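Local coordinates for malonyl coenzyme A-acyl carrier protein transacylase (Helicobacter pylori, PDB 2H1Y) that probably transfers the malonyl group from malonyl-CoA to holo acyl carrier protein, the step that supplies malonyl-ACP for fatty acid synthesis, at residues A[14-19]-A[278-283]; A[95-100]-A[233-238]; A[135-140]-A[211-216]; A[139-144]-A[180-185]. All coordinates share one frame; numbering follows the deposited sequence.

Contact 1 (A[14-19]-A[278-283]); sequences QYALLF and DIFFEL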
# COMPACT_ATOMS: atom_id res chain seq x y z
N GLN A 14 16.04 -3.54 -16.19
CA GLN A 14 15.15 -4.44 -15.46
C GLN A 14 14.42 -3.72 -14.38
O GLN A 14 14.93 -2.75 -13.83
CB GLN A 14 15.95 -5.53 -14.80
CG GLN A 14 16.42 -6.57 -15.74
CD GLN A 14 17.07 -7.68 -14.98
OE1 GLN A 14 17.77 -7.44 -14.00
NE2 GLN A 14 16.82 -8.90 -15.41
N TYR A 15 13.23 -4.21 -14.04
CA TYR A 15 12.32 -3.40 -13.26
C TYR A 15 11.64 -4.10 -12.08
O TYR A 15 11.45 -5.32 -12.08
CB TYR A 15 11.29 -2.75 -14.19
CG TYR A 15 10.55 -3.72 -15.05
CD1 TYR A 15 9.32 -4.24 -14.64
CD2 TYR A 15 11.05 -4.11 -16.29
CE1 TYR A 15 8.61 -5.14 -15.44
CE2 TYR A 15 10.36 -5.03 -17.10
CZ TYR A 15 9.13 -5.54 -16.67
OH TYR A 15 8.42 -6.45 -17.46
N ALA A 16 11.30 -3.28 -11.09
CA ALA A 16 10.43 -3.68 -9.99
C ALA A 16 9.09 -2.90 -10.00
O ALA A 16 8.99 -1.80 -10.55
CB ALA A 16 11.14 -3.53 -8.66
N LEU A 17 8.08 -3.50 -9.37
CA LEU A 17 6.75 -2.89 -9.30
C LEU A 17 6.53 -2.37 -7.89
O LEU A 17 6.92 -3.02 -6.91
CB LEU A 17 5.68 -3.92 -9.66
CG LEU A 17 5.27 -4.22 -11.10
CD1 LEU A 17 6.39 -4.09 -12.11
CD2 LEU A 17 4.66 -5.59 -11.20
N LEU A 18 5.91 -1.20 -7.77
CA LEU A 18 5.58 -0.64 -6.47
C LEU A 18 4.09 -0.41 -6.37
O LEU A 18 3.48 0.19 -7.27
CB LEU A 18 6.35 0.67 -6.25
CG LEU A 18 7.87 0.67 -6.31
CD1 LEU A 18 8.38 2.09 -6.30
CD2 LEU A 18 8.44 -0.08 -5.14
N PHE A 19 3.51 -0.87 -5.26
CA PHE A 19 2.08 -0.78 -5.01
C PHE A 19 1.78 0.10 -3.77
O PHE A 19 2.12 -0.26 -2.61
CB PHE A 19 1.47 -2.18 -4.87
CG PHE A 19 1.43 -2.95 -6.16
CD1 PHE A 19 2.49 -3.75 -6.53
CD2 PHE A 19 0.33 -2.83 -7.03
CE1 PHE A 19 2.47 -4.44 -7.75
CE2 PHE A 19 0.29 -3.51 -8.23
CZ PHE A 19 1.38 -4.33 -8.60
N ASP A 278 17.00 -1.55 -12.23
CA ASP A 278 17.40 -0.24 -12.73
C ASP A 278 16.32 0.83 -12.59
O ASP A 278 16.60 2.04 -12.71
CB ASP A 278 17.81 -0.36 -14.19
CG ASP A 278 18.85 -1.42 -14.40
OD1 ASP A 278 19.98 -1.21 -13.94
OD2 ASP A 278 18.52 -2.50 -14.98
N ILE A 279 15.09 0.39 -12.32
CA ILE A 279 13.95 1.29 -12.38
C ILE A 279 12.73 0.69 -11.69
O ILE A 279 12.62 -0.53 -11.56
CB ILE A 279 13.61 1.64 -13.86
CG1 ILE A 279 12.65 2.82 -13.94
CG2 ILE A 279 13.12 0.39 -14.65
CD1 ILE A 279 12.77 3.59 -15.26
N PHE A 280 11.83 1.56 -11.24
CA PHE A 280 10.65 1.15 -10.51
C PHE A 280 9.42 1.64 -11.25
O PHE A 280 9.44 2.73 -11.81
CB PHE A 280 10.65 1.79 -9.11
CG PHE A 280 11.66 1.19 -8.16
CD1 PHE A 280 12.93 1.74 -8.03
CD2 PHE A 280 11.33 0.07 -7.38
CE1 PHE A 280 13.87 1.19 -7.13
CE2 PHE A 280 12.25 -0.49 -6.48
CZ PHE A 280 13.53 0.07 -6.36
N PHE A 281 8.35 0.84 -11.25
CA PHE A 281 7.04 1.34 -11.72
C PHE A 281 6.06 1.44 -10.56
O PHE A 281 5.71 0.43 -9.95
CB PHE A 281 6.45 0.47 -12.85
CG PHE A 281 7.32 0.32 -14.06
CD1 PHE A 281 7.43 -0.91 -14.68
CD2 PHE A 281 8.02 1.39 -14.58
CE1 PHE A 281 8.22 -1.08 -15.81
CE2 PHE A 281 8.82 1.24 -15.72
CZ PHE A 281 8.92 0.00 -16.33
N GLU A 282 5.61 2.64 -10.23
CA GLU A 282 4.56 2.76 -9.23
C GLU A 282 3.23 2.53 -9.94
O GLU A 282 2.80 3.39 -10.71
CB GLU A 282 4.57 4.12 -8.53
CG GLU A 282 3.68 4.16 -7.29
CD GLU A 282 3.90 5.36 -6.38
OE1 GLU A 282 3.27 5.40 -5.31
OE2 GLU A 282 4.69 6.26 -6.72
N LEU A 283 2.60 1.37 -9.69
CA LEU A 283 1.31 1.04 -10.32
C LEU A 283 0.13 1.47 -9.49
O LEU A 283 -0.06 0.99 -8.37
CB LEU A 283 1.19 -0.45 -10.63
CG LEU A 283 2.30 -1.03 -11.48
CD1 LEU A 283 2.03 -2.49 -11.68
CD2 LEU A 283 2.40 -0.30 -12.80
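Leu18 packs across Phe280 where strands 15-19 and 279-283 run side by side. CG of Leu18 is anti to the carbonyl carbon (chi1 -58°). From there Leu18 CD1 reaches Phe280 CB at 3.6 Å, and Leu18 CD2 meets Phe280 CD2. Ala16 CB touches the same ring. Glu282 shares this face, its carboxylate bonded to Leu289 N and Lys290 N. The other face of the sheet carries Tyr15, Leu17 and Phe281. Phe281 CE1 sits over one face of the Tyr15 ring, 3.5 Å from Tyr15 CD1. The planes are inclined by 37°, an oblique pair. Leu283 CD1 completes the tight part, 3.7 Å from Leu17 CG and touching Phe19 CZ. The backbone ladder includes a 2.7 Å bond from Leu18 N to Phe281 O.

The end at Gln14 is looser and reaches solvent. Here Asp278 OD2 uses its anti lone pair to take Gln14 N at 2.9 Å, in a bent bond. Gln14 O accepts Asp278 N and, weakly, Ile279 N. Helix 307-320 covers Tyr15 and Phe281, and Tyr15 OH bonds to Lys96 N. Two adjacent parallel strands with mostly apolar side chains on both faces are typical of the alpha/beta core of the FabD acyltransferase fold.

Contact 2 (A[95-100]-A[233-238]); sequences LKPVFA and FHFEII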
# COMPACT_ATOMS: atom_id res chain seq x y z
N LEU A 95 4.32 -8.04 -18.33
CA LEU A 95 5.20 -7.59 -17.28
C LEU A 95 5.92 -8.77 -16.68
O LEU A 95 5.30 -9.76 -16.30
CB LEU A 95 4.44 -6.82 -16.21
CG LEU A 95 3.94 -5.44 -16.59
CD1 LEU A 95 3.04 -4.87 -15.50
CD2 LEU A 95 5.11 -4.51 -16.85
N LYS A 96 7.24 -8.66 -16.61
CA LYS A 96 8.04 -9.66 -15.95
C LYS A 96 8.99 -8.90 -15.03
O LYS A 96 10.14 -8.71 -15.38
CB LYS A 96 8.84 -10.48 -16.97
CG LYS A 96 8.05 -11.05 -18.17
CD LYS A 96 9.00 -11.79 -19.14
CE LYS A 96 8.46 -11.86 -20.60
NZ LYS A 96 8.40 -10.50 -21.30
N PRO A 97 8.50 -8.46 -13.86
CA PRO A 97 9.35 -7.67 -12.97
C PRO A 97 10.24 -8.60 -12.18
O PRO A 97 9.87 -9.75 -11.98
CB PRO A 97 8.34 -7.03 -12.02
CG PRO A 97 7.28 -8.04 -11.91
CD PRO A 97 7.16 -8.67 -13.28
N VAL A 98 11.39 -8.12 -11.72
CA VAL A 98 12.22 -8.97 -10.85
C VAL A 98 11.57 -9.19 -9.47
O VAL A 98 11.59 -10.30 -8.97
CB VAL A 98 13.79 -8.64 -10.84
CG1 VAL A 98 14.14 -7.45 -11.74
CG2 VAL A 98 14.36 -8.52 -9.43
N PHE A 99 10.95 -8.16 -8.91
CA PHE A 99 10.13 -8.32 -7.70
C PHE A 99 9.06 -7.22 -7.63
O PHE A 99 9.07 -6.29 -8.44
CB PHE A 99 11.00 -8.28 -6.45
CG PHE A 99 11.57 -6.92 -6.15
CD1 PHE A 99 12.85 -6.56 -6.60
CD2 PHE A 99 10.83 -5.97 -5.43
CE1 PHE A 99 13.38 -5.30 -6.33
CE2 PHE A 99 11.35 -4.71 -5.16
CZ PHE A 99 12.64 -4.37 -5.62
N ALA A 100 8.16 -7.34 -6.65
CA ALA A 100 7.14 -6.32 -6.37
C ALA A 100 7.08 -5.96 -4.87
O ALA A 100 7.12 -6.84 -4.02
CB ALA A 100 5.78 -6.79 -6.87
N PHE A 233 2.09 -17.52 -8.45
CA PHE A 233 2.88 -16.31 -8.32
C PHE A 233 3.84 -16.19 -9.50
O PHE A 233 4.79 -16.95 -9.61
CB PHE A 233 3.71 -16.38 -7.05
CG PHE A 233 2.92 -16.29 -5.79
CD1 PHE A 233 2.23 -17.39 -5.30
CD2 PHE A 233 2.89 -15.10 -5.08
CE1 PHE A 233 1.50 -17.30 -4.13
CE2 PHE A 233 2.17 -14.99 -3.91
CZ PHE A 233 1.47 -16.10 -3.42
N HIS A 234 3.60 -15.23 -10.38
CA HIS A 234 4.50 -14.96 -11.51
C HIS A 234 5.79 -14.26 -11.10
O HIS A 234 6.77 -14.32 -11.82
CB HIS A 234 3.76 -14.15 -12.57
CG HIS A 234 2.61 -14.90 -13.17
ND1 HIS A 234 1.40 -15.03 -12.53
CD2 HIS A 234 2.51 -15.61 -14.32
CE1 HIS A 234 0.59 -15.76 -13.27
NE2 HIS A 234 1.24 -16.13 -14.37
N PHE A 235 5.77 -13.59 -9.95
CA PHE A 235 6.92 -12.87 -9.43
C PHE A 235 6.86 -12.83 -7.91
O PHE A 235 5.78 -12.93 -7.31
CB PHE A 235 6.99 -11.45 -10.02
CG PHE A 235 5.69 -10.67 -9.94
CD1 PHE A 235 5.30 -10.05 -8.74
CD2 PHE A 235 4.87 -10.54 -11.05
CE1 PHE A 235 4.10 -9.34 -8.66
CE2 PHE A 235 3.68 -9.82 -10.99
CZ PHE A 235 3.30 -9.21 -9.78
N GLU A 236 8.02 -12.69 -7.28
CA GLU A 236 8.12 -12.67 -5.83
C GLU A 236 7.70 -11.33 -5.25
O GLU A 236 7.78 -10.31 -5.91
CB GLU A 236 9.56 -12.99 -5.40
CG GLU A 236 10.62 -11.91 -5.67
CD GLU A 236 12.03 -12.38 -5.34
OE1 GLU A 236 12.93 -11.53 -5.20
OE2 GLU A 236 12.26 -13.61 -5.22
N ILE A 237 7.25 -11.32 -4.00
CA ILE A 237 6.93 -10.05 -3.36
C ILE A 237 7.75 -9.90 -2.08
O ILE A 237 8.12 -10.90 -1.46
CB ILE A 237 5.39 -9.83 -3.15
CG1 ILE A 237 5.00 -9.94 -1.70
CG2 ILE A 237 4.53 -10.79 -3.99
CD1 ILE A 237 4.95 -8.65 -1.01
N ILE A 238 8.05 -8.65 -1.71
CA ILE A 238 8.84 -8.35 -0.53
C ILE A 238 7.93 -7.99 0.64
O ILE A 238 7.08 -7.10 0.54
CB ILE A 238 9.85 -7.21 -0.81
CG1 ILE A 238 10.47 -7.35 -2.20
CG2 ILE A 238 10.92 -7.16 0.25
CD1 ILE A 238 11.38 -8.56 -2.40
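Pro97 CG presses onto one face of the Phe235 ring in a CH-pi contact. It stands 3.9 Å from the ring centroid of Phe235, 28° off the ring normal. The closest ring atom is CD2. Ala100 CB approaches from the same side of the ring plane, 3.5 Å from Phe235 CE1. The flat ring therefore lies against the notch between Pro97 CG and Ala100 CB. With chi1 at 50°, Phe235 CG falls between its backbone N and carbonyl carbon, 3.7 Å from Pro97 CG.

The opposite face of the strand pair has a second fit. Phe99 CD2 meets Ile238 CG1 at 3.5 Å, with the isoleucine CD1 reaching the same ring atom from slightly farther off. Beside them Glu236 CG packs on Phe99 CB at 3.7 Å. The glutamate chain then extends onward, and its OE1 forms a salt bridge with Arg276. Ala100 pairs in parallel with Ile237. Ala100 N donates to Glu236 O at 3.1 Å, and Ala100 O takes Ile238 N at 3.1 Å.

Strand 99-102 runs between strands 236-238 and 15-19 in the sheet. Pro97 also touches Tyr15 and Leu17 of strand 15-19. On the far side of strand 236-238, Ile237 pairs with Tyr246 of strand 245-246. Helix 105-116 packs on the Ala100 face through Ala110, and its Ser114 OG bonds to Phe235 O.

Contact 3 (A[135-140]-A[211-216]); sequences EACANK and CPFLEP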
# COMPACT_ATOMS: atom_id res chain seq x y z
N GLU A 135 -13.32 -1.84 12.62
CA GLU A 135 -14.00 -2.51 13.73
C GLU A 135 -13.07 -2.73 14.91
O GLU A 135 -13.44 -2.43 16.05
CB GLU A 135 -14.56 -3.85 13.28
CG GLU A 135 -15.70 -3.76 12.25
CD GLU A 135 -16.01 -5.11 11.60
OE1 GLU A 135 -15.36 -6.14 11.94
OE2 GLU A 135 -16.91 -5.14 10.74
N ALA A 136 -11.86 -3.21 14.64
CA ALA A 136 -10.90 -3.51 15.70
C ALA A 136 -10.50 -2.25 16.44
O ALA A 136 -10.09 -2.33 17.59
CB ALA A 136 -9.68 -4.19 15.16
N CYS A 137 -10.62 -1.10 15.78
CA CYS A 137 -10.19 0.17 16.38
C CYS A 137 -11.33 1.03 16.95
O CYS A 137 -11.08 1.96 17.72
CB CYS A 137 -9.33 0.99 15.40
SG CYS A 137 -7.69 0.31 15.09
N ALA A 138 -12.56 0.72 16.56
CA ALA A 138 -13.76 1.38 17.08
C ALA A 138 -13.69 1.56 18.58
O ALA A 138 -13.24 0.66 19.29
CB ALA A 138 -15.02 0.57 16.72
N ASN A 139 -14.15 2.71 19.05
CA ASN A 139 -14.24 3.00 20.48
C ASN A 139 -12.88 2.79 21.18
O ASN A 139 -12.81 2.18 22.25
CB ASN A 139 -15.33 2.16 21.18
CG ASN A 139 -16.63 2.05 20.35
OD1 ASN A 139 -17.33 3.04 20.12
ND2 ASN A 139 -16.94 0.82 19.91
N LYS A 140 -11.81 3.28 20.56
CA LYS A 140 -10.50 3.25 21.20
C LYS A 140 -9.83 4.62 21.12
O LYS A 140 -8.89 4.92 21.88
CB LYS A 140 -9.62 2.18 20.57
CG LYS A 140 -9.83 0.80 21.15
CD LYS A 140 -9.04 0.64 22.44
CE LYS A 140 -8.18 -0.61 22.41
NZ LYS A 140 -6.87 -0.39 23.11
N CYS A 211 0.21 -2.28 14.62
CA CYS A 211 0.47 -2.33 16.06
C CYS A 211 -0.56 -3.26 16.70
O CYS A 211 -1.47 -3.72 16.03
CB CYS A 211 0.42 -0.93 16.68
SG CYS A 211 -1.19 -0.16 16.64
N PRO A 212 -0.39 -3.59 18.00
CA PRO A 212 -1.30 -4.51 18.70
C PRO A 212 -2.81 -4.25 18.54
O PRO A 212 -3.60 -5.19 18.68
CB PRO A 212 -0.88 -4.36 20.16
CG PRO A 212 0.59 -4.11 20.05
CD PRO A 212 0.71 -3.16 18.89
N PHE A 213 -3.20 -3.00 18.24
CA PHE A 213 -4.63 -2.66 18.05
C PHE A 213 -5.27 -3.53 17.00
O PHE A 213 -6.49 -3.61 16.92
CB PHE A 213 -4.81 -1.20 17.63
CG PHE A 213 -4.80 -0.21 18.77
CD1 PHE A 213 -5.33 1.06 18.60
CD2 PHE A 213 -4.25 -0.53 20.01
CE1 PHE A 213 -5.31 2.00 19.62
CE2 PHE A 213 -4.23 0.40 21.05
CZ PHE A 213 -4.76 1.66 20.85
N LEU A 214 -4.44 -4.17 16.20
CA LEU A 214 -4.94 -5.02 15.14
C LEU A 214 -5.00 -6.49 15.54
O LEU A 214 -5.67 -7.27 14.88
CB LEU A 214 -4.15 -4.81 13.86
CG LEU A 214 -4.94 -4.03 12.80
CD1 LEU A 214 -5.68 -2.86 13.40
CD2 LEU A 214 -4.06 -3.56 11.66
N GLU A 215 -4.31 -6.84 16.63
CA GLU A 215 -4.30 -8.22 17.17
C GLU A 215 -5.66 -8.91 17.03
O GLU A 215 -5.72 -10.01 16.47
CB GLU A 215 -3.86 -8.25 18.64
CG GLU A 215 -2.70 -9.21 18.95
CD GLU A 215 -3.03 -10.69 18.70
OE1 GLU A 215 -3.87 -11.27 19.43
OE2 GLU A 215 -2.41 -11.28 17.78
N PRO A 216 -6.75 -8.28 17.52
CA PRO A 216 -8.04 -8.96 17.42
C PRO A 216 -8.30 -9.60 16.06
O PRO A 216 -8.75 -10.73 16.01
CB PRO A 216 -9.05 -7.84 17.68
CG PRO A 216 -8.35 -6.93 18.61
CD PRO A 216 -6.89 -6.96 18.19
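The 3-10 turn that sets Phe213 against Cys137 and Lys140 is tied by a 2.7 Å hydrogen bond from Glu215 N to Pro212 O. No hydrogen bond crosses between 135-140 and 211-216, so the contact itself is packing. Lys140 meets the Phe213 ring tip to tip. Its chain, bent at chi2, chi3 and chi4, ends at the ring. Lys140 CE lies 4.3 Å above the plane of the Phe213 ring, offset toward the rim. Lys140 NZ is 3.4 Å from Phe213 CE2, with CZ the next ring atom. The amine thus meets the outer end of the ring.

Cys137 SG comes to the same ring at its edge, near the plane. It is 4.1 Å from Phe213 CB and 4.1 Å from Leu214 CD1, so the sulfur touches both residues.

The contact lies at a junction between the two parts of the FabD fold. Helix 119-137 ends here, and the chain then turns into strand 142-148 of the small ferredoxin-like subdomain. Residues 211-216 come after the last strand of that subdomain and lead to helix 218-228. The two chain connections between the parts therefore pack on each other.

One residue earlier than Cys137, Ala136 CB points at the backbone of the turn and lies 3.7 Å from Phe213 O. Pro216 CB approaches the same methyl more loosely. Leu214 continues the packing onto Ser209 and Leu260.

Contact 4 (A[139-144]-A[180-185]); sequences NKDASM and GVKDDL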
# COMPACT_ATOMS: atom_id res chain seq x y z
N ASN A 139 -14.15 2.71 19.05
CA ASN A 139 -14.24 3.00 20.48
C ASN A 139 -12.88 2.79 21.18
O ASN A 139 -12.81 2.18 22.25
CB ASN A 139 -15.33 2.16 21.18
CG ASN A 139 -16.63 2.05 20.35
OD1 ASN A 139 -17.33 3.04 20.12
ND2 ASN A 139 -16.94 0.82 19.91
N LYS A 140 -11.81 3.28 20.56
CA LYS A 140 -10.50 3.25 21.20
C LYS A 140 -9.83 4.62 21.12
O LYS A 140 -8.89 4.92 21.88
CB LYS A 140 -9.62 2.18 20.57
CG LYS A 140 -9.83 0.80 21.15
CD LYS A 140 -9.04 0.64 22.44
CE LYS A 140 -8.18 -0.61 22.41
NZ LYS A 140 -6.87 -0.39 23.11
N ASP A 141 -10.36 5.44 20.21
CA ASP A 141 -9.79 6.73 19.84
C ASP A 141 -8.41 6.55 19.22
O ASP A 141 -7.40 7.13 19.66
CB ASP A 141 -9.77 7.73 21.00
CG ASP A 141 -9.62 9.18 20.52
OD1 ASP A 141 -10.16 9.50 19.44
OD2 ASP A 141 -8.96 10.00 21.21
N ALA A 142 -8.38 5.73 18.18
CA ALA A 142 -7.13 5.32 17.58
C ALA A 142 -6.79 6.27 16.46
O ALA A 142 -7.68 6.79 15.77
CB ALA A 142 -7.25 3.90 17.06
N SER A 143 -5.50 6.52 16.29
CA SER A 143 -5.04 7.29 15.16
C SER A 143 -3.61 6.95 14.75
O SER A 143 -2.95 6.12 15.38
CB SER A 143 -5.15 8.78 15.45
OG SER A 143 -5.08 9.48 14.22
N MET A 144 -3.17 7.58 13.67
CA MET A 144 -1.78 7.51 13.22
C MET A 144 -1.18 8.91 13.04
O MET A 144 -1.89 9.88 12.70
CB MET A 144 -1.69 6.64 11.98
CG MET A 144 -1.72 5.15 12.34
SD MET A 144 -1.92 4.04 10.96
CE MET A 144 -0.25 3.82 10.38
N GLY A 180 -1.48 4.60 17.60
CA GLY A 180 -1.93 4.49 18.98
C GLY A 180 -3.17 5.26 19.38
O GLY A 180 -4.00 5.63 18.54
N VAL A 181 -3.29 5.48 20.69
CA VAL A 181 -4.41 6.23 21.24
C VAL A 181 -4.07 7.69 21.00
O VAL A 181 -2.97 8.15 21.31
CB VAL A 181 -4.65 5.92 22.75
CG1 VAL A 181 -5.80 6.75 23.30
CG2 VAL A 181 -4.91 4.44 22.97
N LYS A 182 -5.03 8.38 20.40
CA LYS A 182 -4.88 9.77 20.00
C LYS A 182 -4.19 10.59 21.07
O LYS A 182 -3.05 11.01 20.87
CB LYS A 182 -6.24 10.37 19.66
CG LYS A 182 -6.18 11.84 19.28
CD LYS A 182 -5.79 12.01 17.84
CE LYS A 182 -6.98 12.47 17.04
NZ LYS A 182 -6.88 13.93 16.88
N ASP A 183 -4.84 10.80 22.20
CA ASP A 183 -4.31 11.69 23.23
C ASP A 183 -2.89 11.32 23.59
O ASP A 183 -2.06 12.20 23.81
CB ASP A 183 -5.18 11.70 24.49
CG ASP A 183 -6.63 12.07 24.21
OD1 ASP A 183 -7.50 11.51 24.91
OD2 ASP A 183 -6.92 12.90 23.30
N ASP A 184 -2.61 10.02 23.64
CA ASP A 184 -1.28 9.52 23.97
C ASP A 184 -0.22 9.92 22.94
O ASP A 184 0.94 10.10 23.29
CB ASP A 184 -1.31 8.00 24.15
CG ASP A 184 -1.94 7.56 25.46
OD1 ASP A 184 -1.26 7.66 26.50
OD2 ASP A 184 -3.11 7.10 25.45
N LEU A 185 -0.63 10.05 21.68
CA LEU A 185 0.24 10.55 20.60
C LEU A 185 0.31 12.07 20.64
O LEU A 185 1.40 12.69 20.66
CB LEU A 185 -0.33 10.14 19.23
CG LEU A 185 -0.35 8.68 18.79
CD1 LEU A 185 -1.29 8.50 17.61
CD2 LEU A 185 1.06 8.23 18.43
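Asp141 and Lys182 cross where strand 142-148 meets the turn into helix 182-185, beside the four-stranded antiparallel sheet of the ferredoxin-like subdomain. Asp141 CG is anti to the backbone N (chi1 -161°). Its carboxylate lies against the lysine, with OD2 3.2 Å from Lys182 CB. The lysine amine goes elsewhere. Lys182 CG is anti to the backbone N (chi1 177°), and the chain bends at each later torsion. NZ ends 6.1 Å from Asp141 OD1, too far for a salt bridge, and has a cation-pi contact with Phe202. On the way Lys182 CD passes Ser143 CB at 4.1 Å.

Asp183 OD2 is 4.1 Å from Asp141 OD2. Two like charges this close may raise the affinity of one for a proton, although the nearby helix start could offset this.

Ser143 and Gly180 form an antiparallel hydrogen-bonded pair, with Ser143 N to Gly180 O at 2.8 Å and Gly180 N to Ser143 O at 3.1 Å. At the phi of Gly180 (155°) a CB would jam against the preceding carbonyl O, which by itself calls for glycine. Val181 is the helix N-cap residue. Lys182 N donates to Asp141 O at 2.8 Å in a nearly straight bond, so the carbonyl just before the strand takes up the first helical N-H. Ser143 OG makes a weak hydrogen bond to Met205 O. Leu185 CD1 lies 3.7 Å from Ser143 O.

How the contacts relate
Contacts 1 and 2 belong to one sheet, with centres 10 Å apart. Strands 15-19 and 99-102 are neighbours in it, and Tyr15 O lies 2.8 Å from Val98 N, a probable hydrogen bond. Contacts 3 and 4 also have centres 10 Å apart and share Asn139 and Lys140. Phe213 CZ of contact 3 packs 3.5 Å from Val181 CG2 of contact 4. The two pairs lie on opposite sides of the chain's centre, and the centres of contacts 1 and 4 are about 34 Å apart. In FabD relatives the active site lies in the cleft between the two subdomains, and the nucleophile follows the strand equivalent to 99-102 of contact 2.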